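Local coordinates for transposable element Tc3 transposase (Caenorhabditis elegans, PDB 1U78), which binds the ends of the Tc3 inverted repeats through this N-terminal bipartite DNA-binding region, while the full-length transposase makes double-strand breaks that excise the element, at residues R67-A72 with N85-S90; K78-I83 with T95-I100; A13-M18 with R30-S35. The protein carries 1 engineered substitution. All coordinates share one frame; numbering follows the deposited sequence.

Interaction 1 of 3, residues R67-A72 with N85-S90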
# COMPACT_ATOMS: atom_id res chain seq x y z
N ARG C 67 20.13 -0.75 -12.51
CA ARG C 67 20.89 -1.43 -13.57
C ARG C 67 22.41 -1.34 -13.39
O ARG C 67 23.12 -2.31 -13.64
CB ARG C 67 20.46 -0.90 -14.95
CG ARG C 67 20.74 -1.84 -16.14
CD ARG C 67 19.95 -1.56 -17.45
NE ARG C 67 19.35 -0.21 -17.58
CZ ARG C 67 20.02 0.91 -17.89
NH1 ARG C 67 21.33 0.88 -18.10
NH2 ARG C 67 19.37 2.07 -17.98
N ASN C 68 22.91 -0.19 -12.96
CA ASN C 68 24.34 -0.05 -12.68
C ASN C 68 24.75 -0.86 -11.46
O ASN C 68 25.79 -1.52 -11.46
CB ASN C 68 24.73 1.41 -12.46
CG ASN C 68 24.44 2.29 -13.66
OD1 ASN C 68 24.69 1.92 -14.81
ND2 ASN C 68 23.89 3.47 -13.40
N VAL C 69 23.92 -0.82 -10.41
CA VAL C 69 24.18 -1.58 -9.20
C VAL C 69 24.35 -3.04 -9.57
O VAL C 69 25.34 -3.66 -9.17
CB VAL C 69 23.07 -1.40 -8.15
CG1 VAL C 69 23.05 -2.55 -7.16
CG2 VAL C 69 23.26 -0.10 -7.42
N ILE C 70 23.42 -3.58 -10.35
CA ILE C 70 23.50 -4.98 -10.75
C ILE C 70 24.76 -5.25 -11.58
O ILE C 70 25.47 -6.22 -11.30
CB ILE C 70 22.21 -5.44 -11.49
CG1 ILE C 70 21.01 -5.34 -10.55
CG2 ILE C 70 22.35 -6.88 -11.98
CD1 ILE C 70 19.77 -4.69 -11.17
N ARG C 71 25.06 -4.39 -12.55
CA ARG C 71 26.25 -4.58 -13.39
C ARG C 71 27.52 -4.66 -12.55
O ARG C 71 28.40 -5.49 -12.81
CB ARG C 71 26.38 -3.50 -14.47
CG ARG C 71 27.41 -3.85 -15.58
CD ARG C 71 27.17 -3.22 -16.98
NE ARG C 71 25.76 -2.90 -17.22
CZ ARG C 71 25.25 -1.67 -17.25
NH1 ARG C 71 26.03 -0.61 -17.05
NH2 ARG C 71 23.95 -1.50 -17.47
N ALA C 72 27.61 -3.81 -11.52
CA ALA C 72 28.78 -3.78 -10.65
C ALA C 72 28.91 -5.06 -9.81
O ALA C 72 30.03 -5.54 -9.58
CB ALA C 72 28.74 -2.56 -9.75
N ASN C 85 29.32 3.87 -2.94
CA ASN C 85 30.28 4.95 -3.10
C ASN C 85 30.79 5.08 -4.53
O ASN C 85 31.11 6.17 -4.99
CB ASN C 85 31.46 4.77 -2.15
CG ASN C 85 31.08 4.97 -0.70
OD1 ASN C 85 29.95 4.69 -0.30
ND2 ASN C 85 32.01 5.47 0.09
N GLU C 86 30.84 3.94 -5.23
CA GLU C 86 31.36 3.87 -6.58
C GLU C 86 30.43 4.58 -7.55
O GLU C 86 30.90 5.28 -8.45
CB GLU C 86 31.55 2.41 -7.00
CG GLU C 86 32.90 2.11 -7.65
CD GLU C 86 32.89 0.83 -8.48
OE1 GLU C 86 31.82 0.47 -9.04
OE2 GLU C 86 33.96 0.18 -8.57
N LEU C 87 29.13 4.41 -7.37
CA LEU C 87 28.15 5.10 -8.19
C LEU C 87 27.59 6.32 -7.47
O LEU C 87 26.58 6.88 -7.88
CB LEU C 87 27.01 4.16 -8.61
CG LEU C 87 27.36 2.71 -8.95
CD1 LEU C 87 26.13 1.84 -8.89
CD2 LEU C 87 28.02 2.60 -10.30
N GLN C 88 28.27 6.72 -6.39
CA GLN C 88 27.86 7.84 -5.53
C GLN C 88 26.34 7.88 -5.33
O GLN C 88 25.71 8.90 -5.61
CB GLN C 88 28.39 9.17 -6.08
CG GLN C 88 29.66 9.67 -5.38
CD GLN C 88 29.79 11.19 -5.42
OE1 GLN C 88 29.09 11.89 -4.69
NE2 GLN C 88 30.69 11.69 -6.26
N LEU C 89 25.79 6.79 -4.80
CA LEU C 89 24.37 6.48 -4.96
C LEU C 89 23.35 7.13 -4.03
O LEU C 89 22.17 7.22 -4.39
CB LEU C 89 24.14 4.98 -4.99
CG LEU C 89 24.02 4.41 -6.40
CD1 LEU C 89 23.32 3.07 -6.37
CD2 LEU C 89 23.32 5.36 -7.37
N SER C 90 23.79 7.56 -2.85
CA SER C 90 22.89 8.23 -1.88
C SER C 90 21.59 7.47 -1.57
O SER C 90 20.53 8.06 -1.39
CB SER C 90 22.63 9.71 -2.29
OG SER C 90 21.53 9.83 -3.18
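V69 and L87 meet through single methyl groups. CG2 of V69 lies 3.8 Å from CD1 of L87, and the two side chains cross at about a right angle. The same V69 CG2 also meets CD1 of L89, at 3.3 Å. One valine branch thus serves both leucines. It lies anti to the carbonyl carbon of V69, which leaves CG1 as the branch turned to helix 93-102. One residue back along helix 63-75, L87 CD1 lies 3.9 Å from N68 CB. The carboxylate of E86 comes only loosely near A72, with E86 OE1 4.4 Å from A72 CB.

The backbone sets the two leucines in place. L87 is the first residue to leave helical geometry at the end of helix 80-86. Q88 follows with positive phi (39°), and L89 N bonds back to the carbonyl of R84, a Schellman motif. The chain turns here, yet L87 and L89 both point toward helix 63-75. L89 also touches L61. V69 adds packing against I83, V99 and I100. The arrangement is that of a three-helix DNA-binding domain, in which the first helix packs on the turn of a helix-turn-helix motif.

Interaction 2 of 3, residues K78-I83 with T95-I100. With nucleotides of chain B; nucleotides of chain A.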
# COMPACT_ATOMS: atom_id res chain seq x y z
N LYS C 78 32.58 -6.82 -4.95
CA LYS C 78 32.74 -5.60 -4.18
C LYS C 78 31.60 -5.60 -3.16
O LYS C 78 30.53 -6.15 -3.43
CB LYS C 78 32.64 -4.36 -5.08
CG LYS C 78 33.64 -4.29 -6.24
CD LYS C 78 34.78 -3.30 -5.96
CE LYS C 78 35.83 -3.30 -7.08
NZ LYS C 78 36.96 -4.23 -6.80
N THR C 79 31.83 -4.97 -2.01
CA THR C 79 30.79 -4.87 -0.98
C THR C 79 29.68 -3.93 -1.43
O THR C 79 29.88 -3.10 -2.31
CB THR C 79 31.39 -4.38 0.36
OG1 THR C 79 31.73 -2.99 0.25
CG2 THR C 79 32.72 -5.06 0.65
N ALA C 80 28.51 -4.06 -0.82
CA ALA C 80 27.40 -3.16 -1.11
C ALA C 80 27.87 -1.72 -0.93
O ALA C 80 27.65 -0.88 -1.80
CB ALA C 80 26.22 -3.46 -0.20
N ARG C 81 28.52 -1.44 0.21
CA ARG C 81 28.99 -0.10 0.53
C ARG C 81 29.90 0.41 -0.57
O ARG C 81 29.76 1.56 -1.00
CB ARG C 81 29.69 -0.07 1.90
CG ARG C 81 30.27 1.28 2.32
CD ARG C 81 29.82 1.80 3.69
NE ARG C 81 29.40 3.21 3.63
CZ ARG C 81 30.20 4.26 3.88
NH1 ARG C 81 31.47 4.09 4.21
NH2 ARG C 81 29.71 5.50 3.80
N ASP C 82 30.81 -0.44 -1.05
CA ASP C 82 31.69 -0.10 -2.17
C ASP C 82 30.85 0.42 -3.33
O ASP C 82 31.02 1.57 -3.75
CB ASP C 82 32.54 -1.29 -2.62
CG ASP C 82 33.65 -1.64 -1.63
OD1 ASP C 82 33.67 -1.09 -0.51
OD2 ASP C 82 34.55 -2.47 -1.89
N ILE C 83 29.92 -0.40 -3.81
CA ILE C 83 29.06 -0.03 -4.93
C ILE C 83 28.41 1.34 -4.69
O ILE C 83 28.50 2.22 -5.53
CB ILE C 83 28.02 -1.13 -5.22
CG1 ILE C 83 28.71 -2.36 -5.82
CG2 ILE C 83 26.95 -0.64 -6.17
CD1 ILE C 83 27.89 -3.63 -5.80
N THR C 95 19.64 -0.93 0.99
CA THR C 95 18.81 -0.86 -0.21
C THR C 95 19.55 -1.48 -1.39
O THR C 95 18.98 -2.27 -2.14
CB THR C 95 18.41 0.59 -0.51
OG1 THR C 95 17.34 0.98 0.36
CG2 THR C 95 17.77 0.69 -1.89
N ILE C 96 20.82 -1.13 -1.53
CA ILE C 96 21.63 -1.71 -2.58
C ILE C 96 21.56 -3.24 -2.51
O ILE C 96 21.29 -3.91 -3.51
CB ILE C 96 23.07 -1.16 -2.50
CG1 ILE C 96 23.14 0.18 -3.21
CG2 ILE C 96 24.06 -2.09 -3.16
CD1 ILE C 96 23.23 1.36 -2.30
N LEU C 97 21.75 -3.78 -1.32
CA LEU C 97 21.70 -5.22 -1.09
C LEU C 97 20.35 -5.81 -1.46
O LEU C 97 20.26 -6.91 -2.00
CB LEU C 97 22.01 -5.54 0.36
CG LEU C 97 23.49 -5.68 0.65
CD1 LEU C 97 23.68 -5.69 2.16
CD2 LEU C 97 24.05 -6.94 0.01
N ASN C 98 19.30 -5.05 -1.17
CA ASN C 98 17.94 -5.43 -1.53
C ASN C 98 17.80 -5.57 -3.04
O ASN C 98 17.22 -6.54 -3.53
CB ASN C 98 16.94 -4.42 -0.96
CG ASN C 98 16.48 -4.78 0.45
OD1 ASN C 98 16.88 -5.80 1.02
ND2 ASN C 98 15.61 -3.94 1.00
N VAL C 99 18.35 -4.60 -3.77
CA VAL C 99 18.37 -4.62 -5.22
C VAL C 99 19.14 -5.84 -5.72
O VAL C 99 18.63 -6.61 -6.53
CB VAL C 99 18.98 -3.34 -5.78
CG1 VAL C 99 19.27 -3.47 -7.27
CG2 VAL C 99 18.06 -2.17 -5.50
N ILE C 100 20.36 -6.02 -5.21
CA ILE C 100 21.18 -7.15 -5.62
C ILE C 100 20.46 -8.49 -5.40
O ILE C 100 20.52 -9.37 -6.26
CB ILE C 100 22.56 -7.14 -4.91
CG1 ILE C 100 23.37 -5.91 -5.35
CG2 ILE C 100 23.33 -8.44 -5.19
CD1 ILE C 100 24.54 -5.58 -4.46
P DG B 4 27.81 -6.75 2.17
OP1 DG B 4 28.15 -5.63 1.27
OP2 DG B 4 26.86 -6.46 3.26
O5' DG B 4 27.25 -8.00 1.32
C5' DG B 4 27.46 -9.39 1.67
C4' DG B 4 26.43 -9.99 2.63
O4' DG B 4 26.59 -9.41 3.95
C3' DG B 4 24.94 -9.85 2.31
O3' DG B 4 24.36 -11.15 2.08
C2' DG B 4 24.34 -9.13 3.53
C1' DG B 4 25.35 -9.45 4.62
N9 DG B 4 25.42 -8.50 5.74
C8 DG B 4 25.74 -7.17 5.68
N7 DG B 4 25.75 -6.56 6.83
C5 DG B 4 25.42 -7.56 7.73
C6 DG B 4 25.27 -7.49 9.14
O6 DG B 4 25.41 -6.50 9.88
N1 DG B 4 24.93 -8.74 9.68
C2 DG B 4 24.75 -9.89 8.94
N2 DG B 4 24.42 -11.00 9.62
N3 DG B 4 24.89 -9.96 7.62
C4 DG B 4 25.22 -8.76 7.08
P DT B 3 30.58 -2.82 5.51
OP1 DT B 3 30.55 -1.72 4.53
OP2 DT B 3 29.79 -2.69 6.75
O5' DT B 3 30.17 -4.19 4.79
C5' DT B 3 31.10 -4.97 4.07
C4' DT B 3 30.89 -6.44 4.36
O4' DT B 3 31.13 -6.65 5.77
C3' DT B 3 29.46 -6.93 4.19
O3' DT B 3 29.18 -7.27 2.82
C2' DT B 3 29.41 -8.15 5.11
C1' DT B 3 30.34 -7.73 6.25
N1 DT B 3 29.70 -7.35 7.60
C2 DT B 3 29.12 -8.33 8.40
O2 DT B 3 29.05 -9.51 8.11
N3 DT B 3 28.61 -7.87 9.60
C4 DT B 3 28.62 -6.57 10.08
O4 DT B 3 28.13 -6.26 11.17
C5 DT B 3 29.24 -5.59 9.21
C7 DT B 3 29.30 -4.15 9.62
C6 DT B 3 29.74 -6.03 8.04
P DT A 18 17.09 4.46 1.79
OP1 DT A 18 17.61 5.83 1.59
OP2 DT A 18 17.75 3.25 1.23
O5' DT A 18 16.84 4.26 3.35
C5' DT A 18 16.57 5.36 4.24
C4' DT A 18 16.64 4.84 5.66
O4' DT A 18 15.88 3.60 5.79
C3' DT A 18 18.05 4.50 6.12
O3' DT A 18 18.35 5.48 7.09
C2' DT A 18 17.98 3.05 6.61
C1' DT A 18 16.49 2.77 6.74
N1 DT A 18 16.03 1.38 6.45
C2 DT A 18 15.33 0.67 7.41
O2 DT A 18 15.07 1.08 8.53
N3 DT A 18 14.95 -0.60 7.03
C4 DT A 18 15.18 -1.21 5.81
O4 DT A 18 14.79 -2.35 5.56
C5 DT A 18 15.89 -0.41 4.86
C7 DT A 18 16.19 -0.99 3.51
C6 DT A 18 16.27 0.82 5.22
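This is a buried, apolar helix-to-helix contact. It joins the start of helix 80-86 to helix 93-102, the two helices of the helix-turn-helix motif. A80 makes the close approach. A80 CB sits 3.6 Å from L97 CG and 3.9 Å from I96 CG2. One turn on, I83 and I100 reach toward each other tip to tip, with their CD1 atoms 4.1 Å apart. Both have CG1 anti to the carbonyl carbon, which turns each CD1 toward the other helix. A72 of helix 63-75 also packs on I83.

The same helix start meets DNA. A80 N donates to OP1 of DG4 of chain B at 2.6 Å (162°). L97 CD1 is 3.5 Å from OP2 of DG4 of chain B. T79 is the N-cap: T79 OG1 accepts from D82 N at 3.0 Å. On the other strand, T95 OG1 donates to OP2 of DT18 of chain A; that bond is modelled very short, so its length is doubtful. A80 and L97 serve both sides. Aliphatic side chains fill the interface between the helices, while backbone N-H and hydroxyl groups bond to phosphates, which implies grip on the DNA backbone rather than base reading by these bonds.

Interaction 3 of 3, residues A13-M18 with R30-S35. With nucleotides of chain B; nucleotides of chain A.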
# COMPACT_ATOMS: atom_id res chain seq x y z
N ALA C 13 -20.99 -6.71 6.62
CA ALA C 13 -22.14 -7.61 6.78
C ALA C 13 -23.27 -6.96 7.59
O ALA C 13 -24.46 -7.16 7.29
CB ALA C 13 -21.72 -8.88 7.44
N GLN C 14 -22.93 -6.18 8.61
CA GLN C 14 -24.01 -5.58 9.40
C GLN C 14 -24.73 -4.55 8.57
O GLN C 14 -25.97 -4.56 8.47
CB GLN C 14 -23.49 -5.01 10.72
CG GLN C 14 -23.05 -6.07 11.69
CD GLN C 14 -22.37 -5.51 12.92
OE1 GLN C 14 -21.67 -4.49 12.88
NE2 GLN C 14 -22.57 -6.19 14.03
N LEU C 15 -23.94 -3.66 7.95
CA LEU C 15 -24.44 -2.71 6.93
C LEU C 15 -25.34 -3.39 5.93
O LEU C 15 -26.45 -2.92 5.71
CB LEU C 15 -23.28 -2.04 6.23
CG LEU C 15 -22.66 -1.04 7.19
CD1 LEU C 15 -21.36 -0.44 6.65
CD2 LEU C 15 -23.70 0.02 7.50
N ASP C 16 -24.89 -4.52 5.39
CA ASP C 16 -25.71 -5.29 4.45
C ASP C 16 -27.11 -5.57 4.94
O ASP C 16 -28.07 -5.10 4.34
CB ASP C 16 -24.99 -6.54 3.95
CG ASP C 16 -23.79 -6.19 3.05
OD1 ASP C 16 -22.95 -7.09 2.84
OD2 ASP C 16 -23.61 -5.05 2.51
N VAL C 17 -27.24 -6.29 6.06
CA VAL C 17 -28.55 -6.71 6.53
C VAL C 17 -29.37 -5.52 6.96
O VAL C 17 -30.58 -5.53 6.80
CB VAL C 17 -28.49 -7.84 7.61
CG1 VAL C 17 -28.34 -7.28 9.04
CG2 VAL C 17 -29.72 -8.73 7.52
N MET C 18 -28.73 -4.48 7.47
CA MET C 18 -29.54 -3.33 7.87
C MET C 18 -30.17 -2.71 6.65
O MET C 18 -31.36 -2.36 6.67
CB MET C 18 -28.73 -2.30 8.65
CG MET C 18 -28.03 -2.87 9.88
SD MET C 18 -27.95 -1.66 11.18
CE MET C 18 -26.19 -1.37 11.19
N ARG C 30 -25.57 4.98 13.93
CA ARG C 30 -25.69 4.80 15.38
C ARG C 30 -25.36 3.38 15.82
O ARG C 30 -24.50 3.20 16.68
CB ARG C 30 -27.04 5.22 15.91
CG ARG C 30 -27.14 6.70 16.09
CD ARG C 30 -28.38 7.13 16.75
NE ARG C 30 -29.60 6.86 15.99
CZ ARG C 30 -30.17 7.73 15.15
NH1 ARG C 30 -29.61 8.91 14.91
NH2 ARG C 30 -31.31 7.41 14.54
N LYS C 31 -25.99 2.36 15.22
CA LYS C 31 -25.73 0.98 15.64
C LYS C 31 -24.33 0.48 15.34
O LYS C 31 -23.89 -0.45 15.99
CB LYS C 31 -26.75 -0.03 15.12
CG LYS C 31 -28.19 0.46 15.05
CD LYS C 31 -29.03 0.06 16.24
CE LYS C 31 -29.09 1.17 17.28
NZ LYS C 31 -30.43 1.84 17.25
N ILE C 32 -23.62 1.02 14.35
CA ILE C 32 -22.23 0.54 14.20
C ILE C 32 -21.18 1.59 14.49
O ILE C 32 -20.01 1.36 14.28
CB ILE C 32 -21.97 -0.24 12.89
CG1 ILE C 32 -22.03 0.67 11.65
CG2 ILE C 32 -22.91 -1.41 12.74
CD1 ILE C 32 -21.09 0.19 10.53
N SER C 33 -21.61 2.72 15.02
CA SER C 33 -20.72 3.76 15.54
C SER C 33 -19.70 4.11 14.51
O SER C 33 -18.49 4.06 14.75
CB SER C 33 -20.05 3.33 16.85
OG SER C 33 -21.04 3.19 17.84
N ARG C 34 -20.23 4.44 13.34
CA ARG C 34 -19.47 4.71 12.12
C ARG C 34 -20.16 5.89 11.46
O ARG C 34 -21.38 6.07 11.59
CB ARG C 34 -19.56 3.49 11.23
CG ARG C 34 -18.56 2.40 11.52
CD ARG C 34 -17.11 2.79 11.35
NE ARG C 34 -16.27 1.64 10.99
CZ ARG C 34 -14.95 1.72 10.84
NH1 ARG C 34 -14.34 2.88 11.03
NH2 ARG C 34 -14.22 0.66 10.50
N SER C 35 -19.39 6.73 10.77
CA SER C 35 -19.96 7.92 10.14
C SER C 35 -20.92 7.52 9.02
O SER C 35 -20.75 6.47 8.40
CB SER C 35 -18.87 8.81 9.58
OG SER C 35 -18.21 8.17 8.53
P DG B 18 -15.40 6.45 10.59
OP1 DG B 18 -15.27 5.60 11.85
OP2 DG B 18 -16.74 6.38 9.91
O5' DG B 18 -15.10 8.00 10.88
C5' DG B 18 -13.87 8.45 11.35
C4' DG B 18 -13.92 9.96 11.47
O4' DG B 18 -13.89 10.59 10.14
C3' DG B 18 -15.13 10.57 12.14
O3' DG B 18 -14.67 11.57 13.02
C2' DG B 18 -15.91 11.22 11.00
C1' DG B 18 -14.77 11.71 10.11
N9 DG B 18 -15.05 11.87 8.69
C8 DG B 18 -15.78 10.98 7.94
N7 DG B 18 -15.87 11.35 6.69
C5 DG B 18 -15.16 12.53 6.61
C6 DG B 18 -14.93 13.33 5.47
O6 DG B 18 -15.35 13.12 4.31
N1 DG B 18 -14.17 14.45 5.76
C2 DG B 18 -13.69 14.72 7.02
N2 DG B 18 -12.97 15.84 7.10
N3 DG B 18 -13.89 13.96 8.10
C4 DG B 18 -14.64 12.88 7.82
P DG A 3 -33.56 8.74 12.03
OP1 DG A 3 -33.70 7.26 11.96
OP2 DG A 3 -32.53 9.43 12.88
O5' DG A 3 -33.54 9.35 10.54
C5' DG A 3 -34.50 8.84 9.62
C4' DG A 3 -34.74 9.77 8.46
O4' DG A 3 -35.20 11.05 8.94
C3' DG A 3 -33.50 10.12 7.65
O3' DG A 3 -33.16 9.05 6.79
C2' DG A 3 -34.05 11.33 6.91
C1' DG A 3 -34.73 12.06 8.07
N9 DG A 3 -33.76 12.91 8.74
C8 DG A 3 -33.12 12.66 9.93
N7 DG A 3 -32.28 13.60 10.28
C5 DG A 3 -32.35 14.52 9.25
C6 DG A 3 -31.66 15.75 9.08
O6 DG A 3 -30.83 16.26 9.85
N1 DG A 3 -32.03 16.40 7.90
C2 DG A 3 -32.96 15.90 7.01
N2 DG A 3 -33.20 16.64 5.93
N3 DG A 3 -33.61 14.75 7.15
C4 DG A 3 -33.26 14.11 8.29
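OP2 of DG18 of chain B is gripped twice by S35. S35 N donates to OP2 of DG18 of chain B at 2.8 Å, and S35 OG at 2.7 Å. With OG between the backbone N and the carbonyl carbon (chi1 66°), the hydroxyl and the N-H of S35 face one phosphate oxygen. OG also caps C38 N, at the start of helix 36-44. That helix end would probably favour the negative phosphate.

R34 NH1 reaches the other oxygen, OP1 of DG18 of chain B, at 3.0 Å, with the oxygen at the edge of the guanidinium and in its plane. NH2 forms a salt bridge to E11 and a hydrogen bond to S5, which fix how the flat group is turned. A leucine in place of R34 would probably leave OP1 without its charged mate and E11 without its salt bridge. R30 points away from helix 9-20 and meets the other strand: R30 NH2 donates to OP2 of DG3 of chain A at 2.9 Å, nearly straight (173°).

In sequence between R30 and R34, I32 packs on helix 9-20. I32 CG2 meets M18 CE at 3.6 Å, the two side chains crossing obliquely. Q14 slides past I32 in the opposite direction, its OE1 against I32 CG2. I32 CD1, on the other branch, meets L15 CG at 3.9 Å, the side chains at about a right angle. M18 CE also lies near CB of K31, whose ammonium goes instead to E27. S33, with positive phi, belongs to a Schellman motif at the C-terminal end of helix 25-32. A largely apolar face joins the helices, and polar groups of the helix end and turn clamp phosphates on both DNA strands. This implies docking on the sugar-phosphate backbone.

How the interactions relate
Interactions 1 and 2 belong to one small domain. Their centres are 8 Å apart and their segments alternate along the chain. V69 joins them: its CG1 packs on I100 CG1 at 3.8 Å, and its CG2 on I83 CG2 at 3.9 Å. Together they pack helices 63-75, 80-86 and 93-102 into one core. Interaction 3 lies in the other helix-turn-helix domain, with its centre 54 Å from that of interaction 1 and 51 Å from that of interaction 2. The nearest atoms are about 37 Å and 32 Å away, respectively. The DNA links them: interactions 2 and 3 bond to phosphates of chains A and B. This is bipartite binding of the transposon end.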